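Local coordinates for protein putative peptidase (Bacteroides fragilis, PDB 5DYN) that is a clostripain-family (C11) cysteine protease that probably activates the bacterium's secreted toxin by proteolytic cleavage, at residues L160-Y165 with N205-G210. Residues are numbered along the deposited sequence; the frame is centred on the assembly and turned at random.
Sequences LDRFIY and NQDAKG. With NA (sodium ion), chain I.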
# COMPACT_ATOMS: atom_id res chain seq x y z
N LEU B 160 1.24 14.63 3.39
CA LEU B 160 2.04 15.45 2.48
C LEU B 160 1.40 16.81 2.22
O LEU B 160 2.07 17.85 2.29
CB LEU B 160 2.26 14.72 1.16
CG LEU B 160 2.95 15.51 0.05
CD1 LEU B 160 4.37 15.86 0.44
CD2 LEU B 160 2.92 14.74 -1.26
N ASP B 161 0.11 16.81 1.92
CA ASP B 161 -0.60 18.04 1.59
C ASP B 161 -0.59 19.04 2.74
O ASP B 161 -0.34 20.23 2.54
CB ASP B 161 -2.03 17.74 1.18
CG ASP B 161 -2.87 18.99 1.03
OD1 ASP B 161 -2.80 19.62 -0.04
OD2 ASP B 161 -3.59 19.35 1.99
N ARG B 162 -0.86 18.56 3.95
CA ARG B 162 -0.89 19.44 5.12
C ARG B 162 0.50 19.96 5.46
O ARG B 162 0.65 21.06 5.99
CB ARG B 162 -1.50 18.72 6.32
CG ARG B 162 -2.99 18.42 6.17
CD ARG B 162 -3.82 19.70 6.17
NE ARG B 162 -3.91 20.30 4.84
CZ ARG B 162 -4.48 21.48 4.59
NH1 ARG B 162 -5.00 22.19 5.57
NH2 ARG B 162 -4.51 21.94 3.34
N PHE B 163 1.52 19.17 5.15
CA PHE B 163 2.90 19.58 5.38
C PHE B 163 3.31 20.71 4.43
O PHE B 163 3.93 21.69 4.85
CB PHE B 163 3.85 18.39 5.22
CG PHE B 163 5.31 18.78 5.20
CD1 PHE B 163 5.91 19.32 6.32
CD2 PHE B 163 6.07 18.59 4.05
CE1 PHE B 163 7.25 19.68 6.30
CE2 PHE B 163 7.41 18.94 4.03
CZ PHE B 163 8.00 19.49 5.15
N ILE B 164 2.96 20.58 3.15
CA ILE B 164 3.25 21.62 2.18
C ILE B 164 2.46 22.88 2.53
O ILE B 164 2.96 24.00 2.41
CB ILE B 164 2.93 21.18 0.73
CG1 ILE B 164 3.73 19.94 0.35
CG2 ILE B 164 3.25 22.29 -0.26
CD1 ILE B 164 5.23 20.15 0.36
N TYR B 165 1.23 22.68 3.00
CA TYR B 165 0.38 23.78 3.44
C TYR B 165 1.01 24.52 4.61
O TYR B 165 0.96 25.75 4.68
CB TYR B 165 -1.00 23.26 3.83
CG TYR B 165 -1.98 24.35 4.20
CD1 TYR B 165 -2.79 24.93 3.23
CD2 TYR B 165 -2.10 24.79 5.51
CE1 TYR B 165 -3.68 25.93 3.56
CE2 TYR B 165 -3.00 25.78 5.85
CZ TYR B 165 -3.79 26.35 4.87
OH TYR B 165 -4.68 27.33 5.20
N ASN B 205 -7.64 13.51 10.97
CA ASN B 205 -7.93 14.90 10.63
C ASN B 205 -8.71 15.03 9.32
O ASN B 205 -8.41 14.35 8.34
CB ASN B 205 -6.64 15.71 10.54
CG ASN B 205 -5.98 15.88 11.89
OD1 ASN B 205 -6.49 15.41 12.91
ND2 ASN B 205 -4.83 16.55 11.91
N GLN B 206 -9.71 15.90 9.33
CA GLN B 206 -10.64 16.01 8.22
C GLN B 206 -10.00 16.65 6.99
O GLN B 206 -10.54 16.54 5.89
CB GLN B 206 -11.88 16.81 8.65
CG GLN B 206 -12.72 16.13 9.73
CD GLN B 206 -13.27 14.78 9.30
OE1 GLN B 206 -13.70 14.60 8.16
NE2 GLN B 206 -13.25 13.81 10.21
N ASP B 207 -8.86 17.30 7.17
CA ASP B 207 -8.18 17.95 6.06
C ASP B 207 -7.02 17.11 5.51
O ASP B 207 -6.30 17.54 4.61
CB ASP B 207 -7.67 19.34 6.46
CG ASP B 207 -6.78 19.31 7.69
OD1 ASP B 207 -6.41 18.21 8.14
OD2 ASP B 207 -6.45 20.40 8.20
N ALA B 208 -6.84 15.92 6.07
CA ALA B 208 -5.85 14.98 5.53
C ALA B 208 -6.31 14.52 4.14
O ALA B 208 -7.50 14.45 3.87
CB ALA B 208 -5.67 13.80 6.46
N LYS B 209 -5.35 14.22 3.27
CA LYS B 209 -5.68 13.89 1.89
C LYS B 209 -5.36 12.43 1.54
O LYS B 209 -5.72 11.96 0.46
CB LYS B 209 -4.96 14.83 0.93
CG LYS B 209 -5.24 16.31 1.18
CD LYS B 209 -6.73 16.61 1.26
CE LYS B 209 -7.00 18.11 1.18
NZ LYS B 209 -6.31 18.87 2.25
N GLY B 210 -4.69 11.73 2.45
CA GLY B 210 -4.51 10.30 2.32
C GLY B 210 -3.21 9.80 1.71
O GLY B 210 -3.08 8.61 1.43
NA NA I . -4.12 17.85 9.52
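One face of the Arg162 guanidinium lies against the Tyr165 ring, with NH1 3.8 Å above the ring plane and over its centre, while Asp161 OD2 lies at the edge of the guanidinium, in its plane. Arginine suits this place because its flat cation can rest on an aromatic face and still spend its N-H groups at the rim. Bends at chi2 (-67°) and chi3 (85°) let NE, 3.0 Å from Asp161 OD2, and NH2 grip that oxygen side-on. Lys209 NZ adds a third donor, 2.8 Å from Asp161 OD2. As NZ also comes within 3.7 Å of Arg162 NH2, the aspartate between these cations probably offsets their repulsion. This four-residue salt-bridge network ties the first turn of helix 160-167 to the loop between strands 200-203 and 212-213 of the clostripain-family domain. Lys209 CG rests against Asp161 CB, and bends at chi2 and chi4 bring NZ back to Asp207 O, 2.7 Å away. Asp161 OD1 is hydrogen-bonded to Tyr174 OH, and the two cations at OD2 would favour the ionised form of this buried carboxylate. The forked carboxylate of Asp207 serves different cations: OD2 makes a weak 3.5 Å salt bridge with Arg162 NH1, and OD1 binds sodium alongside Gly144 O. The Asn205 amide also faces the ion; ND2 is modelled nearest, where an oxygen would be expected, so its orientation is uncertain.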